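Local structure of glycoside hydrolase family protein (Novosphingobium sp. PP1Y, 6Q2F) at residues A[546-551]-A[824-829]; A[520-525]-A[558-563]; A[595-600]-A[764-769]. The protein acts as an alpha-L-rhamnosidase, a glycoside hydrolase that probably removes terminal alpha-L-rhamnose units from glycosides. All blocks are in the same frame, centred on the assembly; numbering follows the deposited sequence.

Contact 1: residues A[546-551]-A[824-829]; sequences SDRFLY and PIATPS
Two bonds grip the hydroxyl of Y551: OH is bonded to NH1 of R555 and to the backbone O of E740, holding the phenol's far end. CG lies anti to the backbone N (chi1 170°), turning one ring face to P828. P828 sets its CB over the middle of that face in a CH-pi contact, 3.6 Å from the ring centroid and 6° off the normal, while P828 CG comes within 3.4 Å of Y551 CZ. An alanine in place of Y551 would remove the ring face under P828 and the hydroxyl bonded to R555 and E740, and would probably loosen the loop's seat on the helix. Helix 543-575 belongs to the (beta/alpha)8 barrel; residues 824-829 follow strand 818-820 of a mixed sheet and lead into helix 831-834. An ST turn shapes that lead-in, T827 OG1 accepting from S829 N at 3.0 Å, and S829 OG reaches T831 N and D552 OD1. The extended chain of R548 runs across the loop, its CG 3.2 Å from P828 O. T827 O sits 3.0 Å above one face of the R548 guanidinium, offset toward its rim, where no N-H points at it; the charge is paired with E544.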
ATOM      1  N   SER A 546      -1.552 -25.868 -19.088  1.00 35.07           N
ATOM      2  CA  SER A 546      -0.409 -25.557 -18.237  1.00 31.48           C
ATOM      3  C   SER A 546      -0.522 -24.146 -17.690  1.00 29.56           C
ATOM      4  O   SER A 546      -0.202 -23.902 -16.525  1.00 33.59           O
ATOM      5  CB  SER A 546       0.903 -25.747 -18.998  1.00 36.54           C
ATOM      6  OG  SER A 546       1.310 -27.107 -18.942  1.00 41.47           O
ATOM      7  N   ASP A 547      -1.026 -23.212 -18.503  1.00 37.11           N
ATOM      8  CA  ASP A 547      -1.222 -21.848 -18.016  1.00 32.91           C
ATOM      9  C   ASP A 547      -2.272 -21.806 -16.912  1.00 36.97           C
ATOM     10  O   ASP A 547      -2.132 -21.046 -15.944  1.00 36.05           O
ATOM     11  CB  ASP A 547      -1.617 -20.927 -19.167  1.00 34.18           C
ATOM     12  CG  ASP A 547      -0.447 -20.577 -20.058  1.00 47.86           C
ATOM     13  OD1 ASP A 547       0.708 -20.812 -19.641  1.00 50.90           O
ATOM     14  OD2 ASP A 547      -0.677 -20.058 -21.168  1.00 51.92           O
ATOM     15  N   ARG A 548      -3.329 -22.622 -17.030  1.00 31.11           N
ATOM     16  CA  ARG A 548      -4.326 -22.653 -15.966  1.00 31.33           C
ATOM     17  C   ARG A 548      -3.792 -23.362 -14.734  1.00 27.92           C
ATOM     18  O   ARG A 548      -4.071 -22.942 -13.606  1.00 28.37           O
ATOM     19  CB  ARG A 548      -5.615 -23.308 -16.450  1.00 31.67           C
ATOM     20  CG  ARG A 548      -6.371 -22.432 -17.424  1.00 33.32           C
ATOM     21  CD  ARG A 548      -7.564 -23.152 -17.996  1.00 36.74           C
ATOM     22  NE  ARG A 548      -8.220 -22.296 -18.973  1.00 45.69           N
ATOM     23  CZ  ARG A 548      -9.377 -22.573 -19.559  1.00 45.88           C
ATOM     24  NH1 ARG A 548     -10.035 -23.699 -19.279  1.00 44.38           N
ATOM     25  NH2 ARG A 548      -9.871 -21.711 -20.423  1.00 45.99           N
ATOM     26  N   PHE A 549      -2.994 -24.418 -14.917  1.00 27.52           N
ATOM     27  CA  PHE A 549      -2.381 -25.018 -13.741  1.00 26.31           C
ATOM     28  C   PHE A 549      -1.504 -24.010 -13.018  1.00 25.05           C
ATOM     29  O   PHE A 549      -1.541 -23.916 -11.786  1.00 31.38           O
ATOM     30  CB  PHE A 549      -1.543 -26.237 -14.084  1.00 28.46           C
ATOM     31  CG  PHE A 549      -0.566 -26.572 -12.996  1.00 33.96           C
ATOM     32  CD1 PHE A 549      -1.017 -27.059 -11.782  1.00 27.74           C
ATOM     33  CD2 PHE A 549       0.788 -26.341 -13.157  1.00 35.90           C
ATOM     34  CE1 PHE A 549      -0.132 -27.354 -10.757  1.00 31.15           C
ATOM     35  CE2 PHE A 549       1.677 -26.628 -12.135  1.00 30.90           C
ATOM     36  CZ  PHE A 549       1.215 -27.132 -10.933  1.00 29.05           C
ATOM     37  N   LEU A 550      -0.692 -23.264 -13.764  1.00 30.24           N
ATOM     38  CA  LEU A 550       0.196 -22.304 -13.118  1.00 29.27           C
ATOM     39  C   LEU A 550      -0.606 -21.220 -12.410  1.00 27.47           C
ATOM     40  O   LEU A 550      -0.280 -20.851 -11.273  1.00 32.07           O
ATOM     41  CB  LEU A 550       1.174 -21.726 -14.148  1.00 35.04           C
ATOM     42  CG  LEU A 550       2.055 -22.843 -14.738  1.00 36.20           C
ATOM     43  CD1 LEU A 550       2.773 -22.427 -16.022  1.00 35.72           C
ATOM     44  CD2 LEU A 550       3.051 -23.367 -13.703  1.00 33.03           C
ATOM     45  N   TYR A 551      -1.684 -20.731 -13.040  1.00 31.98           N
ATOM     46  CA  TYR A 551      -2.626 -19.849 -12.351  1.00 30.83           C
ATOM     47  C   TYR A 551      -3.096 -20.461 -11.034  1.00 28.28           C
ATOM     48  O   TYR A 551      -3.097 -19.798  -9.989  1.00 28.08           O
ATOM     49  CB  TYR A 551      -3.835 -19.546 -13.246  1.00 32.37           C
ATOM     50  CG  TYR A 551      -4.969 -18.829 -12.519  1.00 28.37           C
ATOM     51  CD1 TYR A 551      -5.964 -19.543 -11.865  1.00 29.89           C
ATOM     52  CD2 TYR A 551      -5.024 -17.440 -12.467  1.00 28.49           C
ATOM     53  CE1 TYR A 551      -6.993 -18.894 -11.177  1.00 26.54           C
ATOM     54  CE2 TYR A 551      -6.062 -16.777 -11.788  1.00 27.86           C
ATOM     55  CZ  TYR A 551      -7.027 -17.515 -11.139  1.00 25.39           C
ATOM     56  OH  TYR A 551      -8.065 -16.885 -10.460  1.00 30.68           O
ATOM     57  N   PRO A 824     -18.295 -12.945 -18.504  1.00 37.54           N
ATOM     58  CA  PRO A 824     -16.891 -13.356 -18.582  1.00 32.95           C
ATOM     59  C   PRO A 824     -16.659 -14.221 -19.810  1.00 34.07           C
ATOM     60  O   PRO A 824     -17.586 -14.824 -20.354  1.00 36.74           O
ATOM     61  CB  PRO A 824     -16.691 -14.150 -17.294  1.00 30.46           C
ATOM     62  CG  PRO A 824     -18.025 -14.746 -17.052  1.00 35.28           C
ATOM     63  CD  PRO A 824     -19.005 -13.660 -17.427  1.00 33.08           C
ATOM     64  N   ILE A 825     -15.403 -14.273 -20.248  1.00 36.97           N
ATOM     65  CA  ILE A 825     -15.071 -14.960 -21.487  1.00 34.04           C
ATOM     66  C   ILE A 825     -14.381 -16.299 -21.248  1.00 38.63           C
ATOM     67  O   ILE A 825     -14.329 -17.120 -22.173  1.00 42.48           O
ATOM     68  CB  ILE A 825     -14.192 -14.089 -22.407  1.00 47.29           C
ATOM     69  CG1 ILE A 825     -12.835 -13.836 -21.768  1.00 46.03           C
ATOM     70  CG2 ILE A 825     -14.875 -12.754 -22.700  1.00 49.75           C
ATOM     71  CD1 ILE A 825     -11.942 -12.965 -22.610  1.00 48.03           C
ATOM     72  N   ALA A 826     -13.856 -16.547 -20.051  1.00 35.59           N
ATOM     73  CA  ALA A 826     -13.157 -17.805 -19.805  1.00 33.75           C
ATOM     74  C   ALA A 826     -12.993 -18.010 -18.307  1.00 34.42           C
ATOM     75  O   ALA A 826     -13.064 -17.061 -17.524  1.00 38.13           O
ATOM     76  CB  ALA A 826     -11.783 -17.830 -20.487  1.00 30.41           C
ATOM     77  N   THR A 827     -12.758 -19.394 -17.881  1.00 32.21           N
ATOM     78  CA  THR A 827     -12.194 -19.486 -16.544  1.00 32.27           C
ATOM     79  C   THR A 827     -10.671 -19.492 -16.625  1.00 32.35           C
ATOM     80  O   THR A 827     -10.103 -20.003 -17.595  1.00 32.46           O
ATOM     81  CB  THR A 827     -12.651 -20.751 -15.821  1.00 29.83           C
ATOM     82  OG1 THR A 827     -11.913 -20.882 -14.599  1.00 31.24           O
ATOM     83  CG2 THR A 827     -12.401 -22.023 -16.666  1.00 28.87           C
ATOM     84  N   PRO A 828     -10.001 -18.923 -15.618  1.00 35.61           N
ATOM     85  CA  PRO A 828      -8.531 -19.024 -15.548  1.00 30.59           C
ATOM     86  C   PRO A 828      -8.022 -20.299 -14.894  1.00 32.96           C
ATOM     87  O   PRO A 828      -6.800 -20.511 -14.867  1.00 31.04           O
ATOM     88  CB  PRO A 828      -8.152 -17.813 -14.691  1.00 29.24           C
ATOM     89  CG  PRO A 828      -9.282 -17.741 -13.718  1.00 32.04           C
ATOM     90  CD  PRO A 828     -10.538 -18.064 -14.544  1.00 35.94           C
ATOM     91  N   SER A 829      -8.908 -21.131 -14.354  1.00 32.10           N
ATOM     92  CA  SER A 829      -8.543 -22.262 -13.511  1.00 32.34           C
ATOM     93  C   SER A 829      -8.852 -23.587 -14.205  1.00 35.77           C
ATOM     94  O   SER A 829      -9.710 -23.664 -15.085  1.00 37.87           O
ATOM     95  CB  SER A 829      -9.292 -22.177 -12.174  1.00 23.19           C
ATOM     96  OG  SER A 829      -9.077 -23.327 -11.378  1.00 35.80           O
TER

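Contact 2: residues A[520-525]-A[558-563]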
ATOM      1  N   PHE A 520      -2.637 -27.543  -2.300  1.00 32.12           N
ATOM      2  CA  PHE A 520      -3.171 -27.370  -3.647  1.00 32.12           C
ATOM      3  C   PHE A 520      -4.387 -28.264  -3.859  1.00 30.55           C
ATOM      4  O   PHE A 520      -5.417 -27.819  -4.372  1.00 27.22           O
ATOM      5  CB  PHE A 520      -2.073 -27.673  -4.667  1.00 31.13           C
ATOM      6  CG  PHE A 520      -2.478 -27.455  -6.098  1.00 29.30           C
ATOM      7  CD1 PHE A 520      -3.290 -28.376  -6.755  1.00 26.77           C
ATOM      8  CD2 PHE A 520      -2.013 -26.355  -6.800  1.00 25.34           C
ATOM      9  CE1 PHE A 520      -3.639 -28.192  -8.073  1.00 23.83           C
ATOM     10  CE2 PHE A 520      -2.367 -26.159  -8.120  1.00 27.69           C
ATOM     11  CZ  PHE A 520      -3.178 -27.089  -8.761  1.00 27.64           C
ATOM     12  N   GLN A 521      -4.280 -29.539  -3.465  1.00 29.12           N
ATOM     13  CA  GLN A 521      -5.406 -30.453  -3.598  1.00 31.12           C
ATOM     14  C   GLN A 521      -6.621 -29.942  -2.835  1.00 32.09           C
ATOM     15  O   GLN A 521      -7.745 -29.963  -3.351  1.00 32.49           O
ATOM     16  CB  GLN A 521      -5.007 -31.842  -3.098  1.00 26.90           C
ATOM     17  CG  GLN A 521      -6.168 -32.798  -3.030  1.00 33.15           C
ATOM     18  CD  GLN A 521      -6.486 -33.371  -4.381  1.00 39.52           C
ATOM     19  OE1 GLN A 521      -5.609 -33.899  -5.059  1.00 41.56           O
ATOM     20  NE2 GLN A 521      -7.736 -33.261  -4.790  1.00 38.17           N
ATOM     21  N   ARG A 522      -6.420 -29.476  -1.605  1.00 29.33           N
ATOM     22  CA  ARG A 522      -7.565 -29.064  -0.803  1.00 27.67           C
ATOM     23  C   ARG A 522      -8.196 -27.790  -1.360  1.00 32.61           C
ATOM     24  O   ARG A 522      -9.421 -27.637  -1.335  1.00 31.89           O
ATOM     25  CB  ARG A 522      -7.147 -28.864   0.655  1.00 29.31           C
ATOM     26  CG  ARG A 522      -8.119 -27.972   1.483  1.00 29.53           C
ATOM     27  CD  ARG A 522      -7.583 -27.700   2.894  1.00 34.89           C
ATOM     28  NE  ARG A 522      -6.513 -26.689   2.913  1.00 37.60           N
ATOM     29  CZ  ARG A 522      -6.718 -25.373   2.969  1.00 40.03           C
ATOM     30  NH1 ARG A 522      -7.958 -24.888   2.991  1.00 33.04           N
ATOM     31  NH2 ARG A 522      -5.683 -24.536   2.977  1.00 34.00           N
ATOM     32  N   LEU A 523      -7.377 -26.868  -1.884  1.00 35.22           N
ATOM     33  CA  LEU A 523      -7.906 -25.576  -2.313  1.00 32.63           C
ATOM     34  C   LEU A 523      -8.353 -25.567  -3.765  1.00 29.20           C
ATOM     35  O   LEU A 523      -9.280 -24.827  -4.100  1.00 34.03           O
ATOM     36  CB  LEU A 523      -6.864 -24.463  -2.095  1.00 27.18           C
ATOM     37  CG  LEU A 523      -6.556 -24.032  -0.657  1.00 29.09           C
ATOM     38  CD1 LEU A 523      -5.195 -23.316  -0.534  1.00 23.40           C
ATOM     39  CD2 LEU A 523      -7.659 -23.105  -0.148  1.00 29.25           C
ATOM     40  N   ARG A 524      -7.693 -26.322  -4.644  1.00 30.19           N
ATOM     41  CA  ARG A 524      -8.039 -26.308  -6.062  1.00 26.21           C
ATOM     42  C   ARG A 524      -8.837 -27.531  -6.494  1.00 27.30           C
ATOM     43  O   ARG A 524      -9.395 -27.530  -7.598  1.00 28.90           O
ATOM     44  CB  ARG A 524      -6.772 -26.216  -6.922  1.00 25.74           C
ATOM     45  CG  ARG A 524      -5.778 -25.112  -6.479  1.00 25.16           C
ATOM     46  CD  ARG A 524      -6.172 -23.761  -7.043  1.00 24.39           C
ATOM     47  NE  ARG A 524      -7.278 -23.133  -6.323  1.00 26.48           N
ATOM     48  CZ  ARG A 524      -7.112 -22.342  -5.263  1.00 32.72           C
ATOM     49  NH1 ARG A 524      -5.882 -22.117  -4.799  1.00 21.06           N
ATOM     50  NH2 ARG A 524      -8.166 -21.779  -4.665  1.00 26.34           N
ATOM     51  N   GLY A 525      -8.869 -28.585  -5.686  1.00 28.34           N
ATOM     52  CA  GLY A 525      -9.680 -29.746  -5.988  1.00 29.63           C
ATOM     53  C   GLY A 525      -9.071 -30.779  -6.910  1.00 34.89           C
ATOM     54  O   GLY A 525      -9.799 -31.671  -7.350  1.00 41.18           O
ATOM     55  N   ALA A 558      -1.128 -17.544  -3.037  1.00 23.66           N
ATOM     56  CA  ALA A 558      -1.846 -16.372  -2.537  1.00 22.88           C
ATOM     57  C   ALA A 558      -2.802 -16.759  -1.421  1.00 26.25           C
ATOM     58  O   ALA A 558      -2.883 -16.063  -0.407  1.00 25.94           O
ATOM     59  CB  ALA A 558      -2.592 -15.683  -3.676  1.00 21.11           C
ATOM     60  N   ASP A 559      -3.513 -17.887  -1.575  1.00 26.83           N
ATOM     61  CA  ASP A 559      -4.414 -18.351  -0.520  1.00 24.61           C
ATOM     62  C   ASP A 559      -3.654 -18.617   0.773  1.00 24.87           C
ATOM     63  O   ASP A 559      -4.124 -18.290   1.869  1.00 27.41           O
ATOM     64  CB  ASP A 559      -5.143 -19.631  -0.959  1.00 26.25           C
ATOM     65  CG  ASP A 559      -6.222 -19.383  -2.028  1.00 27.39           C
ATOM     66  OD1 ASP A 559      -6.724 -18.233  -2.151  1.00 30.37           O
ATOM     67  OD2 ASP A 559      -6.562 -20.357  -2.737  1.00 32.40           O
ATOM     68  N   LEU A 560      -2.487 -19.251   0.666  1.00 21.62           N
ATOM     69  CA  LEU A 560      -1.760 -19.630   1.872  1.00 26.46           C
ATOM     70  C   LEU A 560      -1.134 -18.411   2.549  1.00 25.73           C
ATOM     71  O   LEU A 560      -1.090 -18.336   3.778  1.00 23.99           O
ATOM     72  CB  LEU A 560      -0.716 -20.700   1.542  1.00 23.50           C
ATOM     73  CG  LEU A 560      -1.249 -22.051   1.009  1.00 23.87           C
ATOM     74  CD1 LEU A 560      -0.117 -22.969   0.579  1.00 25.22           C
ATOM     75  CD2 LEU A 560      -2.127 -22.758   2.031  1.00 22.64           C
ATOM     76  N   LEU A 561      -0.678 -17.434   1.763  1.00 21.10           N
ATOM     77  CA  LEU A 561      -0.200 -16.179   2.350  1.00 21.78           C
ATOM     78  C   LEU A 561      -1.254 -15.597   3.287  1.00 24.37           C
ATOM     79  O   LEU A 561      -0.978 -15.304   4.454  1.00 28.85           O
ATOM     80  CB  LEU A 561       0.143 -15.179   1.242  1.00 23.71           C
ATOM     81  CG  LEU A 561       0.669 -13.857   1.769  1.00 23.49           C
ATOM     82  CD1 LEU A 561       2.017 -14.056   2.479  1.00 20.71           C
ATOM     83  CD2 LEU A 561       0.835 -12.836   0.620  1.00 19.37           C
ATOM     84  N   ALA A 562      -2.495 -15.495   2.797  1.00 21.23           N
ATOM     85  CA  ALA A 562      -3.565 -14.890   3.584  1.00 22.79           C
ATOM     86  C   ALA A 562      -3.915 -15.736   4.797  1.00 24.79           C
ATOM     87  O   ALA A 562      -4.100 -15.210   5.898  1.00 25.37           O
ATOM     88  CB  ALA A 562      -4.799 -14.673   2.706  1.00 19.65           C
ATOM     89  N   SER A 563      -4.025 -17.048   4.622  1.00 23.12           N
ATOM     90  CA  SER A 563      -4.437 -17.864   5.760  1.00 21.27           C
ATOM     91  C   SER A 563      -3.268 -18.255   6.655  1.00 27.74           C
ATOM     92  O   SER A 563      -3.367 -18.150   7.881  1.00 29.97           O
ATOM     93  CB  SER A 563      -5.170 -19.127   5.282  1.00 21.33           C
ATOM     94  OG  SER A 563      -4.276 -20.012   4.636  1.00 27.51           O
TER
HETATM   95  O   HOH W   1      -5.680 -21.389   2.736  1.00 33.01           O
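R524 leaves its backbone with CG anti to the carbonyl carbon and then folds twice, at chi2 (-83°) and chi3 (78°), so that its guanidinium swings round to meet D559, whose CG is likewise anti to its own carbonyl carbon. The two helices that carry them, 516-524 and 543-575, both lie in the connection between barrel strands 497-502 and 579-582 of the (beta/alpha)8 fold; their segments 520-524 and 558-563 cross at 96°, axes 11.6 Å apart. At this spacing long side chains make the contact. R524 and D559 meet tip to tip in an end-on salt bridge in which both terminal nitrogens converge on one oxygen: R524 NH1 lies 2.8 Å and NH2 2.9 Å from D559 OD2. The oxygen lies in the guanidinium plane, but NH1 approaches it from above the carboxylate plane and NH2 nearly along the C-O axis. NH1 also bonds T556 OG1, which helps fix the rotation of the group, and the arginine charge would probably favour an ionised D559.

L523 lies between the two arginines: its CB is 3.6 Å above the plane of the R524 guanidinium and its CG stands over one face of the R522 guanidinium, each toward the rim. The leucine slides past D559, and its branched apolar end suits it to reach across a wide crossing: L523 CD1 lies 3.7 Å from D559 CB and 4.0 Å from L560 CD2. G525 ends helix 516-524 at positive phi, where a CB would collide with the carbonyl O of R524. R522, bent at chi3 and bonded through NH2 to Q519, has one more link: that nitrogen donates to a water 3.2 Å away, which in turn donates to S563 OG at 2.7 Å.

Contact 3: residues A[595-600]-A[764-769]; sequences DMAMRS and YINFNA
The close packing centres on M596, a selenomethionine standing in for methionine, while towards S600 and N768 the two segments draw apart and become partly exposed. M596 has CG anti to the carbonyl carbon and its chain turned back at chi3 (62°), which lays the end of the side chain along the backbone of Y764. M596 CE is 3.3 Å from Y764 O, and M596 SE is 3.8 Å from Y764 CB; the tyrosine ring itself leads off elsewhere. A long, unbranched, flexible apolar chain suits this place, since V632 and L635 of helix 620-636 and L744 also touch it.

N766 forms the next layer. Its CG occupies the crowded position between the backbone N and the carbonyl carbon, so that the amide can serve two sides at once. As the N-cap of helix 767-773, it accepts from A769 N through OD1, at 2.9 Å and nearly straight (167°), although the donor stands above the carbonyl plane. The helix follows directly on strand 762-765 of a mixed sheet, in which this strand pairs in parallel with 734-737, beside the (beta/alpha)8 barrel; residues 595-600 lie in the barrel connection between strands 579-582 and 604-610. The other end of the amide turns to that connection: N766 ND2 comes to 3.7 Å from M596 CB and 3.5 Å from A597 N. Those two nitrogens are both donors and do not bond each other; instead both bond D594 OD2, a shared acceptor that holds them side by side.

Small A597 lets the asparagine approach, with A597 CB 3.8 Å from N766 ND2. On the looser side A597 O takes two donors from S600: the backbone N and, on a lone pair, S600 OG at 2.8 Å.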
ATOM      1  N   ASP A 595      -4.646  -8.205  -1.789  1.00 27.81           N
ATOM      2  CA  ASP A 595      -4.451  -7.244  -0.704  1.00 27.66           C
ATOM      3  C   ASP A 595      -5.713  -6.958   0.108  1.00 25.99           C
ATOM      4  O   ASP A 595      -5.619  -6.250   1.115  1.00 32.09           O
ATOM      5  CB  ASP A 595      -3.823  -5.927  -1.218  1.00 28.23           C
ATOM      6  CG  ASP A 595      -4.469  -5.375  -2.477  1.00 35.07           C
ATOM      7  OD1 ASP A 595      -5.400  -5.997  -3.032  1.00 34.54           O
ATOM      8  OD2 ASP A 595      -4.009  -4.301  -2.927  1.00 30.69           O
HETATM    9  N   MSE A 596      -6.869  -7.496  -0.266  1.00 20.25           N
HETATM   10  CA  MSE A 596      -7.996  -7.523   0.673  1.00 23.43           C
HETATM   11  C   MSE A 596      -7.893  -8.740   1.580  1.00 24.78           C
HETATM   12  O   MSE A 596      -8.048  -8.644   2.789  1.00 24.56           O
HETATM   13  CB  MSE A 596      -9.353  -7.507  -0.053  1.00 20.13           C
HETATM   14  CG  MSE A 596      -9.639  -6.134  -0.663  1.00 27.51           C
HETATM   15 SE   MSE A 596     -11.480  -6.016  -1.327  1.00 30.96          SE
HETATM   16  CE  MSE A 596     -12.442  -6.258   0.308  1.00 19.49           C
ATOM     17  N   ALA A 597      -7.626  -9.894   0.978  1.00 22.42           N
ATOM     18  CA  ALA A 597      -7.550 -11.117   1.770  1.00 23.31           C
ATOM     19  C   ALA A 597      -6.441 -11.008   2.805  1.00 23.01           C
ATOM     20  O   ALA A 597      -6.606 -11.404   3.960  1.00 26.46           O
ATOM     21  CB  ALA A 597      -7.327 -12.316   0.844  1.00 24.26           C
HETATM   22  N   MSE A 598      -5.327 -10.420   2.415  1.00 19.96           N
HETATM   23  CA  MSE A 598      -4.163 -10.275   3.297  1.00 23.35           C
HETATM   24  C   MSE A 598      -4.490  -9.446   4.542  1.00 27.97           C
HETATM   25  O   MSE A 598      -3.821  -9.574   5.559  1.00 29.24           O
HETATM   26  CB  MSE A 598      -3.012  -9.647   2.530  1.00 25.00           C
HETATM   27  CG  MSE A 598      -2.382 -10.581   1.518  1.00 22.30           C
HETATM   28 SE   MSE A 598      -1.422  -9.556   0.179  0.89 25.49          SE
HETATM   29  CE  MSE A 598       0.097  -9.063   1.347  1.00 27.70           C
ATOM     30  N   ARG A 599      -5.538  -8.620   4.468  1.00 22.16           N
ATOM     31  CA  ARG A 599      -5.887  -7.758   5.590  1.00 23.26           C
ATOM     32  C   ARG A 599      -7.190  -8.155   6.269  1.00 26.45           C
ATOM     33  O   ARG A 599      -7.558  -7.548   7.276  1.00 22.67           O
ATOM     34  CB  ARG A 599      -5.944  -6.297   5.129  1.00 27.34           C
ATOM     35  CG  ARG A 599      -4.589  -5.697   4.783  1.00 28.78           C
ATOM     36  CD  ARG A 599      -4.649  -4.211   4.301  1.00 25.56           C
ATOM     37  NE  ARG A 599      -5.081  -4.142   2.919  1.00 27.99           N
ATOM     38  CZ  ARG A 599      -4.820  -3.142   2.092  1.00 30.85           C
ATOM     39  NH1 ARG A 599      -4.120  -2.094   2.503  1.00 30.26           N
ATOM     40  NH2 ARG A 599      -5.260  -3.193   0.847  1.00 33.65           N
ATOM     41  N   SER A 600      -7.862  -9.192   5.776  1.00 26.15           N
ATOM     42  CA  SER A 600      -9.206  -9.531   6.228  1.00 27.92           C
ATOM     43  C   SER A 600      -9.231 -10.063   7.655  1.00 26.45           C
ATOM     44  O   SER A 600     -10.279 -10.032   8.306  1.00 28.84           O
ATOM     45  CB  SER A 600      -9.805 -10.565   5.268  1.00 26.71           C
ATOM     46  OG  SER A 600      -9.012 -11.743   5.284  1.00 31.53           O
ATOM     47  N   TYR A 764     -14.595  -2.249  -2.910  1.00 29.87           N
ATOM     48  CA  TYR A 764     -14.134  -3.410  -3.650  1.00 22.36           C
ATOM     49  C   TYR A 764     -14.539  -4.675  -2.904  1.00 24.27           C
ATOM     50  O   TYR A 764     -14.554  -4.706  -1.667  1.00 23.82           O
ATOM     51  CB  TYR A 764     -12.620  -3.403  -3.806  1.00 26.29           C
ATOM     52  CG  TYR A 764     -12.097  -2.330  -4.712  1.00 31.50           C
ATOM     53  CD1 TYR A 764     -12.440  -2.312  -6.058  1.00 26.65           C
ATOM     54  CD2 TYR A 764     -11.240  -1.347  -4.236  1.00 22.98           C
ATOM     55  CE1 TYR A 764     -11.946  -1.340  -6.909  1.00 25.58           C
ATOM     56  CE2 TYR A 764     -10.739  -0.376  -5.082  1.00 24.19           C
ATOM     57  CZ  TYR A 764     -11.095  -0.378  -6.412  1.00 26.19           C
ATOM     58  OH  TYR A 764     -10.607   0.595  -7.238  1.00 26.16           O
ATOM     59  N   ILE A 765     -14.869  -5.725  -3.659  1.00 24.88           N
ATOM     60  CA  ILE A 765     -15.066  -7.063  -3.105  1.00 26.58           C
ATOM     61  C   ILE A 765     -14.181  -8.017  -3.886  1.00 25.39           C
ATOM     62  O   ILE A 765     -14.069  -7.908  -5.114  1.00 21.30           O
ATOM     63  CB  ILE A 765     -16.537  -7.539  -3.159  1.00 26.86           C
ATOM     64  CG1 ILE A 765     -17.084  -7.511  -4.582  1.00 24.66           C
ATOM     65  CG2 ILE A 765     -17.416  -6.690  -2.285  1.00 24.71           C
ATOM     66  CD1 ILE A 765     -18.433  -8.261  -4.704  1.00 32.11           C
ATOM     67  N   ASN A 766     -13.522  -8.924  -3.174  1.00 26.21           N
ATOM     68  CA  ASN A 766     -12.699  -9.954  -3.775  1.00 27.44           C
ATOM     69  C   ASN A 766     -13.464 -11.274  -3.783  1.00 32.33           C
ATOM     70  O   ASN A 766     -14.659 -11.336  -3.453  1.00 29.41           O
ATOM     71  CB  ASN A 766     -11.358 -10.055  -3.031  1.00 25.33           C
ATOM     72  CG  ASN A 766     -11.509 -10.551  -1.597  1.00 28.13           C
ATOM     73  OD1 ASN A 766     -12.614 -10.598  -1.054  1.00 27.56           O
ATOM     74  ND2 ASN A 766     -10.382 -10.896  -0.966  1.00 22.79           N
ATOM     75  N   PHE A 767     -12.784 -12.351  -4.180  1.00 33.46           N
ATOM     76  CA  PHE A 767     -13.461 -13.638  -4.289  1.00 24.37           C
ATOM     77  C   PHE A 767     -14.033 -14.070  -2.944  1.00 25.31           C
ATOM     78  O   PHE A 767     -15.187 -14.507  -2.871  1.00 27.66           O
ATOM     79  CB  PHE A 767     -12.491 -14.681  -4.860  1.00 22.45           C
ATOM     80  CG  PHE A 767     -13.017 -16.102  -4.847  1.00 24.09           C
ATOM     81  CD1 PHE A 767     -13.717 -16.614  -5.935  1.00 25.82           C
ATOM     82  CD2 PHE A 767     -12.771 -16.929  -3.761  1.00 26.19           C
ATOM     83  CE1 PHE A 767     -14.187 -17.932  -5.934  1.00 23.09           C
ATOM     84  CE2 PHE A 767     -13.232 -18.265  -3.740  1.00 24.83           C
ATOM     85  CZ  PHE A 767     -13.930 -18.767  -4.834  1.00 22.21           C
ATOM     86  N   ASN A 768     -13.260 -13.929  -1.863  1.00 19.71           N
ATOM     87  CA  ASN A 768     -13.743 -14.366  -0.549  1.00 23.74           C
ATOM     88  C   ASN A 768     -14.973 -13.575  -0.123  1.00 26.56           C
ATOM     89  O   ASN A 768     -15.952 -14.145   0.368  1.00 31.29           O
ATOM     90  CB  ASN A 768     -12.667 -14.227   0.532  1.00 26.67           C
ATOM     91  CG  ASN A 768     -13.202 -14.645   1.915  1.00 43.47           C
ATOM     92  OD1 ASN A 768     -13.707 -13.815   2.686  1.00 38.09           O
ATOM     93  ND2 ASN A 768     -13.149 -15.941   2.200  1.00 45.30           N
ATOM     94  N   ALA A 769     -14.922 -12.250  -0.260  1.00 24.31           N
ATOM     95  CA  ALA A 769     -16.086 -11.442   0.081  1.00 22.92           C
ATOM     96  C   ALA A 769     -17.283 -11.833  -0.777  1.00 25.56           C
ATOM     97  O   ALA A 769     -18.386 -12.008  -0.262  1.00 26.92           O
ATOM     98  CB  ALA A 769     -15.762  -9.956  -0.067  1.00 23.14           C
TER

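From the N terminus, helix 516-524 comes first and opens contact 2. Contact 1 opens at 546-551 before contact 2 closes at 558-563, so these two cross, sharing helix 543-575. Contact 3 then runs from 595-600 to 764-769, in series with contact 2, and lies wholly within the long span that contact 1 ends at 824-829. Contact 2 joins two helices of one barrel connection, whereas contacts 1 and 3 each fasten the barrel to the sheet domain that follows it. The three are linked by packing: F549 meets F520 between contacts 1 and 2, and L561 and A562 meet M598 and A597 between contacts 2 and 3.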